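Local coordinates for DNA ligase (Aquifex aeolicus, PDB 3QWU), which probably seals breaks in nucleic acid strands at the expense of ATP, and holds adenosine and calcium in the crystal, at residues W76-V81 against E171-L176; L237-T242 against T256-R261; L322-K325 against Q331-E334. All coordinates share one frame; numbering follows the deposited sequence. Where two conformers were deposited one is given.

Contact 1: residues W76-V81 against E171-L176; sequences WVEEKV and EEKMEL. With ADN (adenosine), chain C.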
loop_
_atom_site.group_PDB
_atom_site.type_symbol
_atom_site.label_atom_id
_atom_site.label_comp_id
_atom_site.label_asym_id
_atom_site.label_seq_id
_atom_site.Cartn_x
_atom_site.Cartn_y
_atom_site.Cartn_z
ATOM N N TRP A 76 33.519 -3.524 6.278
ATOM C CA TRP A 76 33.172 -4.070 7.567
ATOM C C TRP A 76 31.659 -4.399 7.620
ATOM O O TRP A 76 30.824 -3.639 7.134
ATOM C CB TRP A 76 33.539 -3.056 8.658
ATOM C CG TRP A 76 35.024 -2.897 8.887
ATOM C CD1 TRP A 76 35.837 -1.954 8.354
ATOM C CD2 TRP A 76 35.845 -3.709 9.721
ATOM N NE1 TRP A 76 37.111 -2.103 8.814
ATOM C CE2 TRP A 76 37.153 -3.179 9.655
ATOM C CE3 TRP A 76 35.604 -4.826 10.532
ATOM C CZ2 TRP A 76 38.216 -3.729 10.353
ATOM C CZ3 TRP A 76 36.671 -5.368 11.245
ATOM C CH2 TRP A 76 37.963 -4.827 11.134
ATOM N N VAL A 77 31.342 -5.515 8.243
ATOM C CA VAL A 77 29.968 -5.970 8.397
ATOM C C VAL A 77 29.627 -5.878 9.837
ATOM O O VAL A 77 30.322 -6.421 10.665
ATOM C CB VAL A 77 29.836 -7.362 7.872
ATOM C CG1 VAL A 77 28.465 -7.934 8.145
ATOM C CG2 VAL A 77 30.110 -7.323 6.336
ATOM N N GLU A 78 28.609 -5.093 10.135
ATOM C CA GLU A 78 28.116 -4.852 11.499
ATOM C C GLU A 78 26.653 -5.298 11.650
ATOM O O GLU A 78 25.917 -5.260 10.696
ATOM C CB GLU A 78 28.178 -3.361 11.836
ATOM C CG GLU A 78 29.558 -2.879 11.972
ATOM C CD GLU A 78 29.630 -1.440 12.440
ATOM O OE1 GLU A 78 28.646 -0.675 12.305
ATOM O OE2 GLU A 78 30.690 -1.097 12.971
ATOM N N GLU A 79 26.245 -5.683 12.860
ATOM C CA GLU A 79 24.863 -6.047 13.109
ATOM C C GLU A 79 24.000 -4.790 13.102
ATOM O O GLU A 79 24.371 -3.771 13.672
ATOM C CB GLU A 79 24.660 -6.762 14.442
ATOM C CG GLU A 79 23.143 -7.069 14.682
ATOM C CD GLU A 79 22.818 -7.686 16.054
ATOM O OE1 GLU A 79 23.742 -7.825 16.865
ATOM O OE2 GLU A 79 21.643 -8.031 16.315
ATOM N N LYS A 80 22.860 -4.899 12.431
ATOM C CA LYS A 80 21.858 -3.884 12.435
ATOM C C LYS A 80 20.854 -4.238 13.570
ATOM O O LYS A 80 20.171 -5.280 13.575
ATOM C CB LYS A 80 21.162 -3.782 11.055
ATOM C CG LYS A 80 20.405 -2.463 10.945
ATOM C CD LYS A 80 19.525 -2.283 9.738
ATOM C CE LYS A 80 18.492 -1.078 9.998
ATOM N NZ LYS A 80 17.932 -0.936 11.476
ATOM N N VAL A 81 20.843 -3.404 14.588
ATOM C CA VAL A 81 20.057 -3.673 15.785
ATOM C C VAL A 81 18.742 -2.908 15.619
ATOM O O VAL A 81 18.711 -1.724 15.242
ATOM C CB VAL A 81 20.802 -3.217 17.083
ATOM C CG1 VAL A 81 19.842 -3.239 18.266
ATOM C CG2 VAL A 81 21.990 -4.095 17.366
ATOM N N GLU A 171 38.598 2.009 12.191
ATOM C CA GLU A 171 39.753 1.933 13.094
ATOM C C GLU A 171 39.566 2.877 14.287
ATOM O O GLU A 171 39.671 2.477 15.451
ATOM C CB GLU A 171 41.033 2.316 12.346
ATOM C CG GLU A 171 42.240 2.729 13.267
ATOM C CD GLU A 171 43.255 3.638 12.575
ATOM O OE1 GLU A 171 43.891 3.176 11.594
ATOM O OE2 GLU A 171 43.435 4.807 13.021
ATOM N N GLU A 172 39.322 4.154 13.976
ATOM C CA GLU A 172 39.138 5.192 14.983
ATOM C C GLU A 172 37.991 4.839 15.884
ATOM O O GLU A 172 38.051 5.062 17.082
ATOM C CB GLU A 172 38.758 6.527 14.364
ATOM C CG GLU A 172 39.893 7.386 13.773
ATOM C CD GLU A 172 39.348 8.707 13.161
ATOM O OE1 GLU A 172 39.420 9.722 13.919
ATOM O OE2 GLU A 172 38.823 8.716 11.988
ATOM N N LYS A 173 36.915 4.333 15.286
ATOM C CA LYS A 173 35.723 3.965 16.043
ATOM C C LYS A 173 36.072 2.794 16.963
ATOM O O LYS A 173 35.864 2.874 18.156
ATOM C CB LYS A 173 34.578 3.631 15.072
ATOM C CG LYS A 173 33.417 2.856 15.613
ATOM C CD LYS A 173 32.190 2.908 14.662
ATOM C CE LYS A 173 32.130 1.735 13.608
ATOM N NZ LYS A 173 31.244 1.984 12.357
ATOM N N MET A 174 36.636 1.727 16.412
ATOM C CA MET A 174 36.956 0.560 17.221
ATOM C C MET A 174 37.941 0.913 18.358
ATOM O O MET A 174 37.809 0.387 19.437
ATOM C CB MET A 174 37.377 -0.639 16.350
ATOM C CG MET A 174 36.184 -1.158 15.517
ATOM S SD MET A 174 36.378 -2.445 14.204
ATOM C CE MET A 174 37.101 -3.843 15.124
ATOM N N GLU A 175 38.828 1.891 18.162
ATOM C CA GLU A 175 39.745 2.321 19.233
ATOM C C GLU A 175 39.035 3.068 20.365
ATOM O O GLU A 175 39.310 2.794 21.543
ATOM C CB GLU A 175 40.892 3.169 18.678
ATOM C CG GLU A 175 42.109 2.320 18.259
ATOM C CD GLU A 175 42.859 2.858 17.027
ATOM O OE1 GLU A 175 42.918 4.101 16.845
ATOM O OE2 GLU A 175 43.405 2.027 16.245
ATOM N N LEU A 176 38.132 3.993 20.040
ATOM C CA LEU A 176 37.395 4.682 21.091
ATOM C C LEU A 176 36.539 3.739 21.929
ATOM O O LEU A 176 36.433 3.910 23.137
ATOM C CB LEU A 176 36.545 5.799 20.548
ATOM C CG LEU A 176 37.362 6.970 20.023
ATOM C CD1 LEU A 176 36.498 7.790 19.054
ATOM C CD2 LEU A 176 38.009 7.897 21.169
HETATM O "O5'" ADN C . 18.935 3.658 8.597
HETATM C "C5'" ADN C . 19.448 2.511 9.276
HETATM C "C4'" ADN C . 19.155 2.628 10.767
HETATM O "O4'" ADN C . 19.483 1.393 11.476
HETATM C "C3'" ADN C . 20.007 3.718 11.403
HETATM O "O3'" ADN C . 19.425 5.019 11.395
HETATM C "C2'" ADN C . 20.265 3.203 12.816
HETATM O "O2'" ADN C . 19.410 3.839 13.750
HETATM C "C1'" ADN C . 19.986 1.702 12.792
HETATM N N9 ADN C . 21.174 0.868 13.031
HETATM C C8 ADN C . 21.160 -0.257 13.784
HETATM N N7 ADN C . 22.377 -0.849 13.843
HETATM C C5 ADN C . 23.181 -0.077 13.066
HETATM C C6 ADN C . 24.588 -0.158 12.660
HETATM N N6 ADN C . 25.326 -1.196 13.145
HETATM N N1 ADN C . 25.097 0.840 11.873
HETATM C C2 ADN C . 24.301 1.850 11.417
HETATM N N3 ADN C . 22.978 1.960 11.729
HETATM C C4 ADN C . 22.396 1.051 12.543
#
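In the adenosine pocket, E78 of strand 75-80 meets K173 of helix 170-180 in a salt bridge. The two side chains approach from opposite directions, and NZ of K173 lies 3.2 Å from OE2 of E78, where the hydrogen bond itself is weak. E78 has CG anti to its carbonyl carbon (chi1 -69°) and is extended beyond it, which carries the carboxylate out between helix and nucleoside. OE1 has its main partner in K219, while K173 NZ is also gripped by the F157 carbonyl and by D158, so the salt bridge is one link in a buried charge network. The strand leads into the KxDG signature of nucleotidyltransferases, whose lysine here is K80. Its NZ donates to O4' of adenosine at 2.8 Å and makes a salt bridge with E214. The adenine amine is read from the strand: N6 donates to the backbone O of E79 at 2.8 Å, and weakly to OE1 of E78 at 3.5 Å. Farther from the nucleoside, M174 makes a Met-aromatic contact with W76. SD sits over one face of the indole, 4.2 Å from the centroid of the six-membered ring and 13° off its normal, with CE beside it near CZ3 and CH2.

Contact 2: residues L237-T242 against T256-R261; sequences LMDIKT and TNRILR. With CA (calcium ion), chain D.
D239 sets its CG anti to the carbonyl carbon (chi1 -72°), and R258 runs extended from CG to NE; together these torsions make the two side chains cross at about a right angle, with the carboxylate near R258 NE. The two residues lie on consecutive helices, 233-242 and 254-269, packed against each other beside the calcium site. D239 divides its oxygens between two tasks. OD1 binds the calcium ion at 2.5 Å, in a shell completed by D82, E143 and two waters, whereas OD2 faces the arginine in a long salt bridge, 3.8 Å from R258 NE. That oxygen lies at the edge of the guanidinium and in its plane, although the carboxylate itself is turned 59° from it. The arginine may therefore lend second-shell positive charge to a metal site rich in carboxylates. Next to the polar pair, the helices meet through apolar carbon: I240 CD1 reaches CB of R258 at 4.2 Å, and the same isoleucine packs on L281 and F285 of helix 276-299. On the helix carrying R258, I259 and L260 pack on L289 and L358 of the second subunit. One face of the R258 guanidinium is covered by R261, whose NH2 stands 3.7 Å above the plane over its centre, and Y254 adds a cation-pi contact. R261 is held in place by N236, through NH1, and by N257, whose OD1 accepts from R261 NH2 at 2.9 Å and, more weakly, from R261 NE.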
loop_
_atom_site.group_PDB
_atom_site.type_symbol
_atom_site.label_atom_id
_atom_site.label_comp_id
_atom_site.label_asym_id
_atom_site.label_seq_id
_atom_site.Cartn_x
_atom_site.Cartn_y
_atom_site.Cartn_z
ATOM N N LEU A 237 9.258 -9.865 7.502
ATOM C CA LEU A 237 7.981 -10.415 7.897
ATOM C C LEU A 237 7.399 -9.749 9.188
ATOM O O LEU A 237 6.262 -9.305 9.203
ATOM C CB LEU A 237 8.095 -11.919 8.066
ATOM C CG LEU A 237 8.242 -12.671 6.760
ATOM C CD1 LEU A 237 8.693 -14.108 7.041
ATOM C CD2 LEU A 237 6.950 -12.601 5.955
ATOM N N MET A 238 8.205 -9.700 10.243
ATOM C CA MET A 238 7.796 -9.181 11.534
ATOM C C MET A 238 7.385 -7.696 11.392
ATOM O O MET A 238 6.481 -7.248 12.059
ATOM C CB MET A 238 8.958 -9.253 12.532
ATOM C CG MET A 238 8.976 -10.317 13.557
ATOM S SD MET A 238 7.401 -10.839 14.367
ATOM C CE MET A 238 6.944 -12.177 13.208
ATOM N N ASP A 239 8.079 -6.938 10.558
ATOM C CA ASP A 239 7.637 -5.561 10.321
ATOM C C ASP A 239 6.235 -5.540 9.768
ATOM O O ASP A 239 5.436 -4.730 10.232
ATOM C CB ASP A 239 8.543 -4.767 9.402
ATOM C CG ASP A 239 9.850 -4.401 10.070
ATOM O OD1 ASP A 239 9.957 -4.473 11.312
ATOM O OD2 ASP A 239 10.771 -4.044 9.334
ATOM N N ILE A 240 5.913 -6.434 8.824
ATOM C CA ILE A 240 4.595 -6.374 8.236
ATOM C C ILE A 240 3.593 -6.658 9.339
ATOM O O ILE A 240 2.673 -5.892 9.554
ATOM C CB ILE A 240 4.453 -7.316 7.035
ATOM C CG1 ILE A 240 5.431 -6.908 5.961
ATOM C CG2 ILE A 240 3.056 -7.227 6.505
ATOM C CD1 ILE A 240 5.400 -7.756 4.730
ATOM N N LYS A 241 3.842 -7.709 10.107
ATOM C CA LYS A 241 2.929 -8.110 11.192
ATOM C C LYS A 241 2.737 -7.096 12.289
ATOM O O LYS A 241 1.595 -6.828 12.695
ATOM C CB LYS A 241 3.412 -9.408 11.834
ATOM C CG LYS A 241 2.755 -9.791 13.183
ATOM C CD LYS A 241 1.844 -10.996 13.115
ATOM C CE LYS A 241 1.268 -11.386 14.489
ATOM N NZ LYS A 241 1.390 -12.905 14.725
ATOM N N THR A 242 3.828 -6.544 12.814
ATOM C CA THR A 242 3.686 -5.631 13.929
ATOM C C THR A 242 3.176 -4.302 13.466
ATOM O O THR A 242 2.830 -3.508 14.275
ATOM C CB THR A 242 5.005 -5.397 14.670
ATOM O OG1 THR A 242 5.915 -4.885 13.737
ATOM C CG2 THR A 242 5.572 -6.727 15.245
ATOM N N THR A 256 4.852 -2.590 -2.335
ATOM C CA THR A 256 5.859 -2.844 -3.321
ATOM C C THR A 256 7.282 -3.098 -2.686
ATOM O O THR A 256 8.099 -3.860 -3.236
ATOM C CB THR A 256 5.849 -1.702 -4.392
ATOM O OG1 THR A 256 7.114 -1.640 -5.071
ATOM C CG2 THR A 256 5.515 -0.313 -3.773
ATOM N N ASN A 257 7.541 -2.497 -1.516
ATOM C CA ASN A 257 8.875 -2.449 -0.954
ATOM C C ASN A 257 9.210 -3.610 -0.053
ATOM O O ASN A 257 10.206 -4.265 -0.267
ATOM C CB ASN A 257 9.090 -1.142 -0.207
ATOM C CG ASN A 257 10.520 -0.782 -0.129
ATOM O OD1 ASN A 257 11.237 -1.212 0.777
ATOM N ND2 ASN A 257 10.979 -0.005 -1.120
ATOM N N ARG A 258 8.396 -3.863 0.963
ATOM C CA ARG A 258 8.705 -4.986 1.859
ATOM C C ARG A 258 8.463 -6.375 1.230
ATOM O O ARG A 258 9.156 -7.334 1.535
ATOM C CB ARG A 258 8.038 -4.795 3.211
ATOM C CG ARG A 258 8.984 -4.066 4.226
ATOM C CD ARG A 258 8.268 -3.530 5.423
ATOM N NE ARG A 258 9.125 -2.618 6.188
ATOM C CZ ARG A 258 9.324 -1.335 5.906
ATOM N NH1 ARG A 258 8.714 -0.741 4.873
ATOM N NH2 ARG A 258 10.155 -0.637 6.678
ATOM N N ILE A 259 7.530 -6.433 0.283
ATOM C CA ILE A 259 7.270 -7.634 -0.473
ATOM C C ILE A 259 8.385 -7.922 -1.463
ATOM O O ILE A 259 8.841 -9.059 -1.562
ATOM C CB ILE A 259 5.907 -7.545 -1.213
ATOM C CG1 ILE A 259 4.790 -7.524 -0.168
ATOM C CG2 ILE A 259 5.745 -8.703 -2.142
ATOM C CD1 ILE A 259 3.591 -6.705 -0.556
ATOM N N LEU A 260 8.801 -6.895 -2.213
ATOM C CA LEU A 260 9.973 -7.021 -3.062
ATOM C C LEU A 260 11.210 -7.476 -2.285
ATOM O O LEU A 260 12.062 -8.140 -2.841
ATOM C CB LEU A 260 10.269 -5.721 -3.839
ATOM C CG LEU A 260 9.493 -5.617 -5.177
ATOM C CD1 LEU A 260 9.647 -4.277 -5.903
ATOM C CD2 LEU A 260 9.938 -6.720 -6.041
ATOM N N ARG A 261 11.351 -7.086 -1.033
ATOM C CA ARG A 261 12.497 -7.589 -0.264
ATOM C C ARG A 261 12.401 -9.104 -0.099
ATOM O O ARG A 261 13.357 -9.806 -0.279
ATOM C CB ARG A 261 12.573 -6.950 1.097
ATOM C CG ARG A 261 13.086 -5.528 1.074
ATOM C CD ARG A 261 12.835 -4.917 2.515
ATOM N NE ARG A 261 12.606 -3.462 2.501
ATOM C CZ ARG A 261 12.427 -2.749 3.583
ATOM N NH1 ARG A 261 12.456 -3.313 4.800
ATOM N NH2 ARG A 261 12.270 -1.461 3.458
HETATM CA CA CA D . 11.798 -5.334 12.836
HETATM O O HOH W 1 12.640 -4.478 10.943
HETATM O O HOH W 2 11.673 -2.989 12.881
#

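Contact 3: residues L322-K325 against Q331-E334; sequences LLSK and QVKE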
loop_
_atom_site.group_PDB
_atom_site.type_symbol
_atom_site.label_atom_id
_atom_site.label_comp_id
_atom_site.label_asym_id
_atom_site.label_seq_id
_atom_site.Cartn_x
_atom_site.Cartn_y
_atom_site.Cartn_z
ATOM N N LEU A 322 5.833 15.070 24.273
ATOM C CA LEU A 322 6.497 14.910 22.972
ATOM C C LEU A 322 5.686 14.001 22.012
ATOM O O LEU A 322 5.425 14.364 20.860
ATOM C CB LEU A 322 7.937 14.407 23.112
ATOM C CG LEU A 322 8.610 14.293 21.737
ATOM C CD1 LEU A 322 8.541 15.684 21.028
ATOM C CD2 LEU A 322 10.037 13.703 21.782
ATOM N N LEU A 323 5.262 12.848 22.488
ATOM C CA LEU A 323 4.591 11.903 21.618
ATOM C C LEU A 323 3.217 12.407 21.098
ATOM O O LEU A 323 2.850 12.126 19.980
ATOM C CB LEU A 323 4.508 10.525 22.285
ATOM C CG LEU A 323 5.655 9.545 21.946
ATOM C CD1 LEU A 323 6.979 10.182 21.982
ATOM C CD2 LEU A 323 5.652 8.349 22.890
ATOM N N SER A 324 2.472 13.156 21.891
ATOM C CA SER A 324 1.234 13.789 21.392
ATOM C C SER A 324 1.474 14.719 20.188
ATOM O O SER A 324 0.658 14.761 19.277
ATOM C CB SER A 324 0.535 14.568 22.507
ATOM O OG SER A 324 0.306 13.722 23.619
ATOM N N LYS A 325 2.591 15.441 20.170
ATOM C CA LYS A 325 2.856 16.391 19.087
ATOM C C LYS A 325 3.227 15.756 17.739
ATOM O O LYS A 325 3.040 16.383 16.709
ATOM C CB LYS A 325 3.944 17.393 19.480
ATOM C CG LYS A 325 3.444 18.627 20.237
ATOM C CD LYS A 325 3.816 18.608 21.723
ATOM C CE LYS A 325 4.175 19.996 22.318
ATOM N NZ LYS A 325 5.007 19.808 23.547
ATOM N N GLN A 331 -3.815 8.694 19.326
ATOM C CA GLN A 331 -4.022 9.294 20.634
ATOM C C GLN A 331 -3.018 8.707 21.611
ATOM O O GLN A 331 -2.965 7.484 21.767
ATOM C CB GLN A 331 -5.443 9.023 21.157
ATOM C CG GLN A 331 -5.708 9.522 22.583
ATOM C CD GLN A 331 -7.171 9.356 23.036
ATOM O OE1 GLN A 331 -7.917 8.500 22.540
ATOM N NE2 GLN A 331 -7.567 10.169 24.004
ATOM N N VAL A 332 -2.242 9.567 22.279
ATOM C CA VAL A 332 -1.394 9.147 23.413
ATOM C C VAL A 332 -2.180 9.297 24.706
ATOM O O VAL A 332 -2.778 10.356 24.985
ATOM C CB VAL A 332 -0.072 9.908 23.430
ATOM C CG1 VAL A 332 0.831 9.418 24.580
ATOM C CG2 VAL A 332 0.622 9.754 22.076
ATOM N N LYS A 333 -2.275 8.196 25.431
ATOM C CA LYS A 333 -3.177 8.075 26.571
ATOM C C LYS A 333 -2.464 7.347 27.708
ATOM O O LYS A 333 -2.215 6.148 27.605
ATOM C CB LYS A 333 -4.436 7.297 26.178
ATOM C CG LYS A 333 -5.431 7.014 27.330
ATOM C CD LYS A 333 -6.493 8.132 27.481
ATOM C CE LYS A 333 -7.361 8.022 28.778
ATOM N NZ LYS A 333 -7.506 9.358 29.481
ATOM N N GLU A 334 -2.148 8.082 28.776
ATOM C CA GLU A 334 -1.423 7.550 29.916
ATOM C C GLU A 334 -2.259 6.508 30.620
ATOM O O GLU A 334 -3.422 6.739 30.834
ATOM C CB GLU A 334 -1.118 8.704 30.907
ATOM C CG GLU A 334 -0.381 8.273 32.193
ATOM C CD GLU A 334 -0.194 9.406 33.207
ATOM O OE1 GLU A 334 0.314 10.482 32.821
ATOM O OE2 GLU A 334 -0.527 9.207 34.401
#
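Helix 313-325 and strand 330-340 come together closely here, with the CA atoms of S324 and V332 5.7 Å apart, near enough for a valine to touch the helix backbone directly. No hydrogen bond spans the two segments. The strand's backbone bonds lie within the sheet, where Q331 and K333 pair with V351 and D349 of strand 343-352, and the helix packs over the sheet's face. V332 directs its CB toward the helix, while Q331 and K333 turn theirs away. The contact therefore rests on a single valine. With CG1 anti to the backbone N (chi1 -177°), its other methyl, CG2, is placed against L323, 3.8 Å from the carbonyl carbon C and 4.0 Å from CB. On the same valine, CB lies 3.8 Å from S324 OG. That hydroxyl is already engaged by its own helix, through a hydrogen bond with the L320 carbonyl, so it meets the valine as a packing surface. F348 of strand 343-352 touches both L323 and V332 and thus ties the pair to the middle of the sheet, while L323 also reaches Y140. In topology, helix 313-325 links strands 303-310 and 330-340, which run parallel with the antiparallel strand 343-352 between them. The helix laid on this three-stranded sheet is the arrangement of a split beta-alpha-beta crossover.

The three contacts are separate, none touching another: contacts 1 and 2 approach to about 8 Å between nearest atoms, and contact 3 lies about 15 Å from contact 2 and about 18 Å from contact 1. All are partly buried and share no helix or strand. Contacts 1 and 3 both set a helix against a strand, but the first relies on a buried charge network and a sulfur-aromatic pair beside adenosine, whereas the third is apolar, partly exposed and remote from the bound groups. Contact 2 joins two helices and combines a metal-bound carboxylate with arginine and aliphatic packing, near the second subunit.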